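Long-range contacts in Phthiocerol/phenolphthiocerol synthesis polyketide synthase type I PpsC (Mycobacterium tuberculosis, PDB 5NJI), which probably dehydrates acyl intermediates through its dehydratase domain during assembly of phthiocerol and phenolphthiocerol lipids on a type I polyketide synthase: residues D166-Y177 and F191-Q201; A205-A215 and H225-T235. The protein carries 1 engineered substitution. One frame throughout, in Å; residues are numbered along the deposited sequence. Where two conformers were deposited one is given.

Interaction 1. Residues D166-Y177 and F191-Q201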
loop_
_atom_site.group_PDB
_atom_site.type_symbol
_atom_site.label_atom_id
_atom_site.label_comp_id
_atom_site.label_asym_id
_atom_site.label_seq_id
_atom_site.Cartn_x
_atom_site.Cartn_y
_atom_site.Cartn_z
ATOM N N ASP A 166 -7.279 22.139 -15.926
ATOM C CA ASP A 166 -8.490 21.342 -15.774
ATOM C C ASP A 166 -9.417 21.936 -14.722
ATOM O O ASP A 166 -9.046 22.065 -13.558
ATOM C CB ASP A 166 -8.140 19.902 -15.397
ATOM C CG ASP A 166 -7.491 19.144 -16.534
ATOM O OD1 ASP A 166 -6.815 19.784 -17.364
ATOM O OD2 ASP A 166 -7.670 17.911 -16.605
ATOM N N LEU A 167 -10.626 22.261 -15.143
ATOM C CA LEU A 167 -11.602 22.780 -14.184
ATOM C C LEU A 167 -11.845 21.672 -13.164
ATOM O O LEU A 167 -11.824 20.469 -13.533
ATOM C CB LEU A 167 -12.942 23.255 -14.786
ATOM C CG LEU A 167 -12.828 24.371 -15.835
ATOM C CD1 LEU A 167 -12.122 25.598 -15.269
ATOM C CD2 LEU A 167 -12.148 23.871 -17.115
ATOM N N GLU A 168 -12.033 22.100 -11.912
ATOM C CA GLU A 168 -12.265 21.186 -10.804
ATOM C C GLU A 168 -13.635 21.413 -10.183
ATOM O O GLU A 168 -14.317 22.407 -10.436
ATOM C CB GLU A 168 -11.205 21.355 -9.710
ATOM C CG GLU A 168 -9.815 20.887 -10.059
ATOM C CD GLU A 168 -8.851 21.088 -8.904
ATOM O OE1 GLU A 168 -9.124 21.958 -8.049
ATOM O OE2 GLU A 168 -7.830 20.372 -8.838
ATOM N N ASP A 169 -14.014 20.452 -9.346
ATOM C CA ASP A 169 -15.092 20.602 -8.380
ATOM C C ASP A 169 -14.521 20.201 -7.031
ATOM O O ASP A 169 -14.052 19.071 -6.877
ATOM C CB ASP A 169 -16.294 19.726 -8.740
ATOM C CG ASP A 169 -16.890 20.077 -10.086
ATOM O OD1 ASP A 169 -17.160 21.273 -10.325
ATOM O OD2 ASP A 169 -17.080 19.156 -10.909
ATOM N N GLN A 170 -14.532 21.123 -6.070
ATOM C CA GLN A 170 -14.032 20.813 -4.738
ATOM C C GLN A 170 -14.950 19.809 -4.050
ATOM O O GLN A 170 -16.170 19.828 -4.238
ATOM C CB GLN A 170 -13.915 22.085 -3.888
ATOM C CG GLN A 170 -13.091 23.197 -4.518
ATOM C CD GLN A 170 -11.701 22.748 -4.924
ATOM O OE1 GLN A 170 -10.955 22.188 -4.119
ATOM N NE2 GLN A 170 -11.345 22.994 -6.182
ATOM N N LEU A 171 -14.356 18.923 -3.254
ATOM C CA LEU A 171 -15.100 17.923 -2.509
ATOM C C LEU A 171 -14.722 18.007 -1.034
ATOM O O LEU A 171 -13.696 18.585 -0.663
ATOM C CB LEU A 171 -14.828 16.511 -3.054
ATOM C CG LEU A 171 -15.131 16.289 -4.539
ATOM C CD1 LEU A 171 -14.732 14.871 -4.950
ATOM C CD2 LEU A 171 -16.603 16.529 -4.839
ATOM N N ASP A 172 -15.564 17.417 -0.190
ATOM C CA ASP A 172 -15.341 17.433 1.245
ATOM C C ASP A 172 -14.713 16.112 1.669
ATOM O O ASP A 172 -15.334 15.058 1.464
ATOM C CB ASP A 172 -16.662 17.660 1.975
ATOM C CG ASP A 172 -16.521 17.663 3.495
ATOM O OD1 ASP A 172 -15.402 17.487 4.019
ATOM O OD2 ASP A 172 -17.554 17.849 4.174
ATOM N N PRO A 173 -13.502 16.099 2.238
ATOM C CA PRO A 173 -12.921 14.812 2.656
ATOM C C PRO A 173 -13.807 14.022 3.605
ATOM O O PRO A 173 -13.781 12.788 3.564
ATOM C CB PRO A 173 -11.603 15.224 3.319
ATOM C CG PRO A 173 -11.252 16.531 2.679
ATOM C CD PRO A 173 -12.563 17.213 2.447
ATOM N N ASP A 174 -14.588 14.683 4.468
ATOM C CA ASP A 174 -15.472 13.934 5.359
ATOM C C ASP A 174 -16.445 13.063 4.578
ATOM O O ASP A 174 -16.807 11.971 5.035
ATOM C CB ASP A 174 -16.251 14.885 6.271
ATOM C CG ASP A 174 -15.349 15.731 7.150
ATOM O OD1 ASP A 174 -14.179 15.349 7.348
ATOM O OD2 ASP A 174 -15.816 16.776 7.651
ATOM N N ASP A 175 -16.880 13.528 3.404
ATOM C CA ASP A 175 -17.795 12.746 2.582
ATOM C C ASP A 175 -17.114 11.506 2.024
ATOM O O ASP A 175 -17.758 10.463 1.873
ATOM C CB ASP A 175 -18.341 13.586 1.425
ATOM C CG ASP A 175 -19.400 14.586 1.862
ATOM O OD1 ASP A 175 -19.891 14.482 3.006
ATOM O OD2 ASP A 175 -19.737 15.478 1.053
ATOM N N LEU A 176 -15.829 11.612 1.661
ATOM C CA LEU A 176 -15.101 10.431 1.198
ATOM C C LEU A 176 -15.006 9.382 2.299
ATOM O O LEU A 176 -15.316 8.207 2.083
ATOM C CB LEU A 176 -13.709 10.824 0.692
ATOM C CG LEU A 176 -12.770 9.656 0.350
ATOM C CD1 LEU A 176 -13.270 8.821 -0.825
ATOM C CD2 LEU A 176 -11.350 10.149 0.090
ATOM N N TYR A 177 -14.587 9.779 3.494
ATOM C CA TYR A 177 -14.472 8.801 4.566
ATOM C C TYR A 177 -15.831 8.224 4.946
ATOM O O TYR A 177 -15.931 7.032 5.228
ATOM C CB TYR A 177 -13.750 9.430 5.757
ATOM C CG TYR A 177 -12.273 9.632 5.449
ATOM C CD1 TYR A 177 -11.444 8.531 5.218
ATOM C CD2 TYR A 177 -11.711 10.904 5.363
ATOM C CE1 TYR A 177 -10.110 8.693 4.911
ATOM C CE2 TYR A 177 -10.369 11.074 5.061
ATOM C CZ TYR A 177 -9.578 9.962 4.814
ATOM O OH TYR A 177 -8.249 10.143 4.515
ATOM N N PHE A 191 -5.010 6.813 9.491
ATOM C CA PHE A 191 -5.158 6.718 8.044
ATOM C C PHE A 191 -5.956 7.858 7.440
ATOM O O PHE A 191 -6.155 7.868 6.230
ATOM C CB PHE A 191 -5.830 5.388 7.669
ATOM C CG PHE A 191 -4.922 4.192 7.782
ATOM C CD1 PHE A 191 -4.675 3.593 9.002
ATOM C CD2 PHE A 191 -4.304 3.677 6.651
ATOM C CE1 PHE A 191 -3.815 2.507 9.114
ATOM C CE2 PHE A 191 -3.438 2.580 6.751
ATOM C CZ PHE A 191 -3.205 1.987 7.980
ATOM N N GLN A 192 -6.433 8.806 8.246
ATOM C CA GLN A 192 -7.272 9.891 7.738
ATOM C C GLN A 192 -6.392 11.060 7.300
ATOM O O GLN A 192 -6.387 12.153 7.880
ATOM C CB GLN A 192 -8.288 10.301 8.796
ATOM C CG GLN A 192 -9.392 9.254 9.013
ATOM C CD GLN A 192 -10.254 9.553 10.229
ATOM O OE1 GLN A 192 -10.319 10.694 10.676
ATOM N NE2 GLN A 192 -10.900 8.523 10.786
ATOM N N GLY A 193 -5.650 10.809 6.229
ATOM C CA GLY A 193 -4.687 11.752 5.707
ATOM C C GLY A 193 -5.143 12.618 4.557
ATOM O O GLY A 193 -4.394 13.501 4.150
ATOM N N ILE A 194 -6.337 12.418 4.027
ATOM C CA ILE A 194 -6.836 13.305 2.984
ATOM C C ILE A 194 -7.440 14.532 3.659
ATOM O O ILE A 194 -8.409 14.424 4.416
ATOM C CB ILE A 194 -7.843 12.582 2.084
ATOM C CG1 ILE A 194 -7.080 11.551 1.238
ATOM C CG2 ILE A 194 -8.552 13.565 1.183
ATOM C CD1 ILE A 194 -7.911 10.745 0.309
ATOM N N VAL A 195 -6.858 15.699 3.398
ATOM C CA VAL A 195 -7.297 16.931 4.047
ATOM C C VAL A 195 -7.823 17.952 3.061
ATOM O O VAL A 195 -8.391 18.967 3.492
ATOM C CB VAL A 195 -6.185 17.548 4.924
ATOM C CG1 VAL A 195 -5.883 16.610 6.048
ATOM C CG2 VAL A 195 -4.930 17.851 4.126
ATOM N N GLY A 196 -7.676 17.714 1.774
ATOM C CA GLY A 196 -8.353 18.504 0.763
ATOM C C GLY A 196 -8.591 17.623 -0.435
ATOM O O GLY A 196 -7.823 16.696 -0.700
ATOM N N LEU A 197 -9.663 17.907 -1.166
ATOM C CA LEU A 197 -10.103 16.973 -2.182
ATOM C C LEU A 197 -10.832 17.731 -3.279
ATOM O O LEU A 197 -11.550 18.690 -2.995
ATOM C CB LEU A 197 -10.989 15.903 -1.532
ATOM C CG LEU A 197 -11.379 14.654 -2.304
ATOM C CD1 LEU A 197 -10.144 13.907 -2.807
ATOM C CD2 LEU A 197 -12.199 13.768 -1.399
ATOM N N ALA A 198 -10.617 17.301 -4.523
ATOM C CA ALA A 198 -11.300 17.839 -5.691
ATOM C C ALA A 198 -11.348 16.748 -6.750
ATOM O O ALA A 198 -10.599 15.771 -6.689
ATOM C CB ALA A 198 -10.603 19.093 -6.224
ATOM N N VAL A 199 -12.251 16.906 -7.715
ATOM C CA VAL A 199 -12.348 15.983 -8.841
ATOM C C VAL A 199 -12.503 16.805 -10.106
ATOM O O VAL A 199 -13.252 17.787 -10.130
ATOM C CB VAL A 199 -13.508 14.984 -8.677
ATOM C CG1 VAL A 199 -14.855 15.699 -8.624
ATOM C CG2 VAL A 199 -13.490 13.947 -9.795
ATOM N N THR A 200 -11.780 16.416 -11.151
ATOM C CA THR A 200 -11.810 17.159 -12.401
ATOM C C THR A 200 -13.035 16.772 -13.224
ATOM O O THR A 200 -13.768 15.829 -12.916
ATOM C CB THR A 200 -10.541 16.918 -13.229
ATOM O OG1 THR A 200 -10.560 15.589 -13.772
ATOM C CG2 THR A 200 -9.286 17.115 -12.397
ATOM N N GLN A 201 -13.258 17.534 -14.302
ATOM C CA GLN A 201 -14.365 17.217 -15.200
ATOM C C GLN A 201 -14.192 15.831 -15.808
ATOM O O GLN A 201 -15.174 15.116 -16.034
ATOM C CB GLN A 201 -14.472 18.277 -16.301
ATOM C CG GLN A 201 -14.630 19.703 -15.792
ATOM C CD GLN A 201 -15.794 19.857 -14.836
ATOM O OE1 GLN A 201 -16.949 19.921 -15.254
ATOM N NE2 GLN A 201 -15.496 19.914 -13.542
HETATM O O HOH W 1 -8.518 15.577 -15.573
HETATM O O HOH W 2 -11.481 19.879 -0.204
#
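Strands 168-171 and 194-200 run antiparallel, their axes 146° apart, and D169 and V199 form a hydrogen-bonded pair in which D169 N reaches V199 O at 2.9 Å and V199 N reaches D169 O. This pairing makes 168-171 an edge strand, within this chain, beside 194-200, which in turn pairs with 205-209, in the second half of the double-hotdog fold expected of polyketide synthase dehydratases. After it the chain turns into helix 173-177, whose start is capped by D172, and the helix runs nearly perpendicular to strand 194-200. On one face of the strand pair, A198 CB packs against the polar ends of E168 and Q170. Q170 NE2 donates to E168 OE1 at 3.1 Å, while E168 OE2 forms a salt bridge with R206. L171, L197 and V199 share the other face: L171 CB rests on L197 CG, and L171 CD1 meets V199 CG1 at 3.8 Å. P173 lays CB and CG against the backbone of I194 and V195. L176 places CG anti to its amide nitrogen (chi1 172°), bringing CD2 across I194 CD1 at a tight 3.5 Å, while its CB touches L197 CD2. The Y177 ring takes Q192 CG over the centre of one face as a CH-pi contact; its hydroxyl accepts from I194 N at 3.0 Å and is also hydrogen-bonded to Q234 OE1 of helix 226-234. At the far end, a water links D166 OD2 to T200 OG1, which is also hydrogen-bonded to V204 N. There the bent chain of Q201 sends NE2 to D169 OD2, 3.2 Å away, meeting it from above the carboxylate plane, with the amide and carboxylate planes turned 77° apart.

Interaction 2. Residues A205-A215 and H225-T235; sequences ARAQVRLPASA and HPVMMDIALQT. With 8Z2 (~{S}-[2-[3-[[(2~{R})-4-[[[(2~{R},3~{S},4~{R},5~{R})-5-(6-aminopurin-9-yl)-4-oxidanyl-3-phosphonooxy-oxolan-2-yl]methoxy-oxidanyl-phosphoryl]oxy-oxidanyl-phosphoryl]oxy-3,3-dimethyl-2-oxidanyl-butanoyl]amino]propanoylamino]ethyl] (~{E})-dodec-2-enethioate), chain B.
V209 and I231 meet at the apolar centre, sliding past each other in opposite directions so that V209 CG1 lies 3.7 Å from I231 CG2. I231 splits its branches between two parts of the other segment: CG2, anti to the amide nitrogen, takes V209, while CD1 reaches on to P212 CD at 4.0 Å. L211 drives its branched end into the start of helix 226-234, CD1 packing against V227 CG1 and CD2 against H225 CD2. Toward the strand's beginning, A207 CB touches T235 CG2 at 3.7 Å. The T235 hydroxyl folds back to donate to A232 O at 2.7 Å, nearly in line with the C=O bond. Toward the other end, A215 CB sits on the methyls of V227, and the contact becomes polar at H225. Its NE2 donates to A215 O at 2.8 Å, and its ND1 accepts from V227 N at 3.2 Å as the N-cap of the helix; both partners lie near the ring plane, so the two bonds fix the imidazole's rotation. On another side of the helix, Q234 NE2 donates to D230 OD2 at 3.0 Å, while D230 OD1 approaches acyl-chain carbon CA5 of the bound thioester at 3.5 Å. A central helix wrapped by an antiparallel sheet is characteristic of the hotdog fold, and the run HPVMMDIALQ matches the dehydratase HPxxxDxxxQ motif, of which D230 and Q234, together with L233, line the acyl-chain pocket.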
loop_
_atom_site.group_PDB
_atom_site.type_symbol
_atom_site.label_atom_id
_atom_site.label_comp_id
_atom_site.label_asym_id
_atom_site.label_seq_id
_atom_site.Cartn_x
_atom_site.Cartn_y
_atom_site.Cartn_z
ATOM N N ALA A 205 -9.292 12.382 -9.526
ATOM C CA ALA A 205 -9.306 12.900 -8.168
ATOM C C ALA A 205 -7.958 13.502 -7.825
ATOM O O ALA A 205 -6.909 12.945 -8.157
ATOM C CB ALA A 205 -9.644 11.795 -7.160
ATOM N N ARG A 206 -7.994 14.646 -7.140
ATOM C CA ARG A 206 -6.802 15.353 -6.714
ATOM C C ARG A 206 -6.966 15.664 -5.232
ATOM O O ARG A 206 -7.953 16.290 -4.829
ATOM C CB ARG A 206 -6.597 16.626 -7.544
ATOM C CG ARG A 206 -6.751 16.383 -9.044
ATOM C CD ARG A 206 -6.411 17.604 -9.884
ATOM N NE ARG A 206 -4.968 17.799 -10.005
ATOM C CZ ARG A 206 -4.251 18.685 -9.315
ATOM N NH1 ARG A 206 -2.942 18.762 -9.514
ATOM N NH2 ARG A 206 -4.826 19.498 -8.439
ATOM N N ALA A 207 -6.025 15.192 -4.423
ATOM C CA ALA A 207 -6.103 15.330 -2.980
ATOM C C ALA A 207 -4.860 16.009 -2.421
ATOM O O ALA A 207 -3.735 15.746 -2.851
ATOM C CB ALA A 207 -6.272 13.965 -2.305
ATOM N N GLN A 208 -5.072 16.852 -1.424
ATOM C CA GLN A 208 -4.009 17.295 -0.548
ATOM C C GLN A 208 -3.912 16.294 0.591
ATOM O O GLN A 208 -4.930 15.986 1.209
ATOM C CB GLN A 208 -4.317 18.693 0.001
ATOM C CG GLN A 208 -3.191 19.353 0.783
ATOM C CD GLN A 208 -2.171 20.022 -0.115
ATOM O OE1 GLN A 208 -2.478 20.408 -1.241
ATOM N NE2 GLN A 208 -0.948 20.159 0.378
ATOM N N VAL A 209 -2.702 15.801 0.871
ATOM C CA VAL A 209 -2.518 14.717 1.829
ATOM C C VAL A 209 -1.488 15.089 2.881
ATOM O O VAL A 209 -0.614 15.930 2.680
ATOM C CB VAL A 209 -2.136 13.388 1.139
ATOM C CG1 VAL A 209 -3.250 12.973 0.182
ATOM C CG2 VAL A 209 -0.785 13.456 0.445
ATOM N N ARG A 210 -1.617 14.445 4.039
ATOM C CA ARG A 210 -0.692 14.636 5.137
ATOM C C ARG A 210 -0.647 13.327 5.904
ATOM O O ARG A 210 -1.600 12.549 5.877
ATOM C CB ARG A 210 -1.131 15.763 6.066
ATOM C CG ARG A 210 -2.258 15.348 6.980
ATOM C CD ARG A 210 -2.813 16.514 7.759
ATOM N NE ARG A 210 -1.869 17.009 8.754
ATOM C CZ ARG A 210 -1.730 16.480 9.968
ATOM N NH1 ARG A 210 -2.468 15.436 10.330
ATOM N NH2 ARG A 210 -0.852 16.988 10.821
ATOM N N LEU A 211 0.472 13.078 6.559
ATOM C CA LEU A 211 0.616 11.887 7.362
ATOM C C LEU A 211 0.219 12.205 8.798
ATOM O O LEU A 211 0.873 13.045 9.430
ATOM C CB LEU A 211 2.043 11.399 7.310
ATOM C CG LEU A 211 2.315 10.056 7.967
ATOM C CD1 LEU A 211 1.545 8.929 7.235
ATOM C CD2 LEU A 211 3.794 9.755 7.974
ATOM N N PRO A 212 -0.854 11.611 9.333
ATOM C CA PRO A 212 -1.235 11.921 10.713
ATOM C C PRO A 212 -0.132 11.552 11.688
ATOM O O PRO A 212 0.655 10.636 11.461
ATOM C CB PRO A 212 -2.497 11.082 10.935
ATOM C CG PRO A 212 -3.068 10.885 9.574
ATOM C CD PRO A 212 -1.860 10.751 8.684
ATOM N N ALA A 213 -0.082 12.295 12.800
ATOM C CA ALA A 213 0.978 12.092 13.779
ATOM C C ALA A 213 1.000 10.665 14.297
ATOM O O ALA A 213 2.081 10.111 14.542
ATOM C CB ALA A 213 0.811 13.065 14.946
ATOM N N SER A 214 -0.176 10.054 14.480
ATOM C CA SER A 214 -0.238 8.707 15.038
ATOM C C SER A 214 0.262 7.644 14.078
ATOM O O SER A 214 0.340 6.473 14.463
ATOM C CB SER A 214 -1.667 8.365 15.473
ATOM O OG SER A 214 -2.578 8.414 14.384
ATOM N N ALA A 215 0.577 8.008 12.845
ATOM C CA ALA A 215 1.203 7.102 11.902
ATOM C C ALA A 215 2.717 7.249 11.865
ATOM O O ALA A 215 3.380 6.467 11.177
ATOM C CB ALA A 215 0.636 7.335 10.500
ATOM N N HIS A 225 6.257 3.869 3.377
ATOM C CA HIS A 225 5.385 3.987 4.548
ATOM C C HIS A 225 3.960 3.482 4.137
ATOM O O HIS A 225 3.353 4.105 3.385
ATOM C CB HIS A 225 5.309 5.444 5.133
ATOM C CG HIS A 225 4.760 5.512 6.529
ATOM N ND1 HIS A 225 3.606 4.880 6.902
ATOM C CD2 HIS A 225 5.240 6.088 7.660
ATOM C CE1 HIS A 225 3.395 5.069 8.186
ATOM N NE2 HIS A 225 4.369 5.802 8.668
ATOM N N PRO A 226 3.490 2.367 4.676
ATOM C CA PRO A 226 2.220 1.823 4.261
ATOM C C PRO A 226 1.010 2.784 4.446
ATOM O O PRO A 226 0.102 2.799 3.723
ATOM C CB PRO A 226 2.049 0.573 5.159
ATOM C CG PRO A 226 3.364 0.240 5.608
ATOM C CD PRO A 226 4.191 1.468 5.600
ATOM N N VAL A 227 1.046 3.540 5.524
ATOM C CA VAL A 227 -0.145 4.375 5.809
ATOM C C VAL A 227 -0.214 5.466 4.759
ATOM O O VAL A 227 -1.176 5.825 4.232
ATOM C CB VAL A 227 -0.135 5.046 7.228
ATOM C CG1 VAL A 227 -1.312 5.921 7.442
ATOM C CG2 VAL A 227 0.053 3.979 8.285
ATOM N N MET A 228 0.944 6.026 4.464
ATOM C CA MET A 228 1.043 6.994 3.356
ATOM C C MET A 228 0.579 6.572 1.762
ATOM O O MET A 228 -0.178 7.104 1.113
ATOM C CB MET A 228 2.408 7.757 3.226
ATOM C CG MET A 228 2.356 9.008 2.410
ATOM S SD MET A 228 1.606 10.281 3.479
ATOM C CE MET A 228 2.044 11.811 2.752
ATOM N N MET A 229 1.040 5.345 1.513
ATOM C CA MET A 229 0.629 4.658 0.313
ATOM C C MET A 229 -0.919 4.448 0.380
ATOM O O MET A 229 -1.578 4.685 -0.542
ATOM C CB MET A 229 1.301 3.299 0.047
ATOM C CG MET A 229 0.785 2.610 -1.188
ATOM S SD MET A 229 1.865 1.231 -1.503
ATOM C CE MET A 229 0.999 0.456 -2.820
ATOM N N ASP A 230 -1.452 3.959 1.505
ATOM C CA ASP A 230 -2.888 3.778 1.576
ATOM C C ASP A 230 -3.621 5.101 1.386
ATOM O O ASP A 230 -4.643 5.145 0.694
ATOM C CB ASP A 230 -3.294 3.138 2.906
ATOM C CG ASP A 230 -4.754 2.707 2.900
ATOM O OD1 ASP A 230 -5.051 1.652 2.292
ATOM O OD2 ASP A 230 -5.612 3.435 3.458
ATOM N N ILE A 231 -3.128 6.180 2.012
ATOM C CA ILE A 231 -3.747 7.497 1.865
ATOM C C ILE A 231 -3.764 7.905 0.404
ATOM O O ILE A 231 -4.778 8.382 -0.118
ATOM C CB ILE A 231 -3.012 8.534 2.742
ATOM C CG1 ILE A 231 -3.297 8.298 4.222
ATOM C CG2 ILE A 231 -3.418 9.973 2.361
ATOM C CD1 ILE A 231 -2.248 8.942 5.152
ATOM N N ALA A 232 -2.657 7.682 -0.297
ATOM C CA ALA A 232 -2.643 7.961 -1.732
ATOM C C ALA A 232 -3.718 7.166 -2.471
ATOM O O ALA A 232 -4.412 7.709 -3.332
ATOM C CB ALA A 232 -1.266 7.661 -2.317
ATOM N N LEU A 233 -3.884 5.882 -2.143
ATOM C CA LEU A 233 -4.903 5.049 -2.791
ATOM C C LEU A 233 -6.323 5.507 -2.486
ATOM O O LEU A 233 -7.219 5.324 -3.314
ATOM C CB LEU A 233 -4.754 3.592 -2.346
ATOM C CG LEU A 233 -3.436 2.895 -2.675
ATOM C CD1 LEU A 233 -3.445 1.501 -2.067
ATOM C CD2 LEU A 233 -3.222 2.835 -4.188
ATOM N N GLN A 234 -6.554 6.075 -1.298
ATOM C CA GLN A 234 -7.883 6.526 -0.920
ATOM C C GLN A 234 -8.426 7.539 -1.911
ATOM O O GLN A 234 -9.645 7.676 -2.036
ATOM C CB GLN A 234 -7.851 7.151 0.464
ATOM C CG GLN A 234 -7.617 6.190 1.603
ATOM C CD GLN A 234 -7.310 6.936 2.880
ATOM O OE1 GLN A 234 -7.593 8.119 2.996
ATOM N NE2 GLN A 234 -6.690 6.252 3.840
ATOM N N THR A 235 -7.539 8.250 -2.609
ATOM C CA THR A 235 -7.960 9.240 -3.596
ATOM C C THR A 235 -8.840 8.615 -4.666
ATOM O O THR A 235 -9.685 9.299 -5.253
ATOM C CB THR A 235 -6.737 9.884 -4.250
ATOM O OG1 THR A 235 -6.078 8.924 -5.067
ATOM C CG2 THR A 235 -5.755 10.378 -3.237
HETATM C C2 8Z2 B . -1.931 -17.291 -7.973
HETATM C C4 8Z2 B . -4.139 -17.602 -7.256
HETATM C C5 8Z2 B . -3.843 -18.829 -6.897
HETATM C C6 8Z2 B . -2.640 -19.314 -7.076
HETATM C C8 8Z2 B . -5.890 -18.552 -6.446
HETATM C C10 8Z2 B . -12.601 2.797 -3.665
HETATM C C11 8Z2 B . -13.122 2.964 -5.035
HETATM C C12 8Z2 B . -14.513 2.465 -5.126
HETATM N N9 8Z2 B . -5.397 -17.411 -6.918
HETATM N N7 8Z2 B . -4.908 -19.388 -6.382
HETATM N N3 8Z2 B . -3.199 -16.807 -7.799
HETATM N N1 8Z2 B . -1.664 -18.581 -7.614
HETATM N N6 8Z2 B . -2.494 -20.552 -6.675
HETATM C "C1'" 8Z2 B . -5.671 -15.905 -7.394
HETATM C "C2'" 8Z2 B . -5.929 -16.159 -8.831
HETATM O "O2'" 8Z2 B . -5.106 -15.126 -9.355
HETATM C "C3'" 8Z2 B . -7.536 -16.018 -8.921
HETATM O "O3'" 8Z2 B . -7.995 -16.711 -10.119
HETATM C "C4'" 8Z2 B . -7.509 -14.420 -8.435
HETATM O "O4'" 8Z2 B . -6.649 -14.638 -7.222
HETATM C "C5'" 8Z2 B . -8.689 -13.577 -7.979
HETATM O "O5'" 8Z2 B . -9.351 -14.017 -6.853
HETATM P P1 8Z2 B . -9.988 -15.336 -6.650
HETATM O O11 8Z2 B . -8.830 -16.035 -6.105
HETATM O O12 8Z2 B . -10.332 -16.132 -7.856
HETATM O O6 8Z2 B . -11.299 -15.306 -5.558
HETATM P P2 8Z2 B . -11.124 -15.895 -4.065
HETATM O O21 8Z2 B . -9.833 -16.802 -3.894
HETATM O O22 8Z2 B . -12.079 -16.604 -3.315
HETATM O O7 8Z2 B . -10.954 -14.410 -3.406
HETATM C CPA 8Z2 B . -11.209 -13.122 -3.993
HETATM C CPB 8Z2 B . -10.853 -12.126 -2.856
HETATM C CP8 8Z2 B . -9.401 -12.426 -2.444
HETATM C CP7 8Z2 B . -10.974 -10.700 -3.289
HETATM C CP9 8Z2 B . -11.795 -12.378 -1.684
HETATM O OP3 8Z2 B . -8.643 -12.223 -3.570
HETATM C CP6 8Z2 B . -8.860 -11.550 -1.284
HETATM O OP2 8Z2 B . -9.395 -11.610 -0.236
HETATM N NP2 8Z2 B . -7.709 -10.921 -1.468
HETATM C CP5 8Z2 B . -7.009 -10.116 -0.491
HETATM C CP4 8Z2 B . -7.408 -8.661 -0.647
HETATM C CP3 8Z2 B . -6.650 -7.840 0.422
HETATM O OP1 8Z2 B . -6.263 -8.364 1.410
HETATM N NP1 8Z2 B . -6.473 -6.560 0.203
HETATM C CP2 8Z2 B . -5.746 -5.718 1.104
HETATM C CP1 8Z2 B . -6.551 -5.360 2.302
HETATM S S 8Z2 B . -7.957 -4.294 1.856
HETATM P P3 8Z2 B . -7.648 -18.437 -10.133
HETATM O O31 8Z2 B . -8.042 -18.865 -8.547
HETATM O O32 8Z2 B . -6.304 -18.844 -10.179
HETATM O O33 8Z2 B . -8.390 -19.338 -11.020
HETATM C CA1 8Z2 B . -7.261 -2.957 1.576
HETATM C CA2 8Z2 B . -8.162 -1.832 1.227
HETATM O OA1 8Z2 B . -6.100 -2.698 1.611
HETATM C CA3 8Z2 B . -7.540 -0.533 0.896
HETATM C CA4 8Z2 B . -8.441 0.565 0.505
HETATM C CA5 8Z2 B . -7.713 1.762 -0.053
HETATM C CA6 8Z2 B . -8.710 2.823 -0.491
HETATM C CA7 8Z2 B . -9.367 2.457 -1.842
HETATM C CA8 8Z2 B . -10.661 3.208 -2.088
HETATM C CA9 8Z2 B . -11.167 3.152 -3.555
#

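The two interactions follow in series along the chain, with interaction 1 closing at Q201 before interaction 2 opens at A205, and their centres lie 13 Å apart. Strands 194-200 and 205-209 are antiparallel neighbours, joined for instance by a probable bond from Q208 N to G196 O, and 168-171 adds a further strand beyond 194-200. Helix 226-234 is a second bridge: through Y177 and F191, interaction 1 reaches its residues Q234 and D230. Interaction 2 is buried, its centre about 10 Å from that of the chain, whereas interaction 1 lies about 20 Å out and is partly exposed. Together they tie the sheet's edge to the helix lining the acyl-chain pocket.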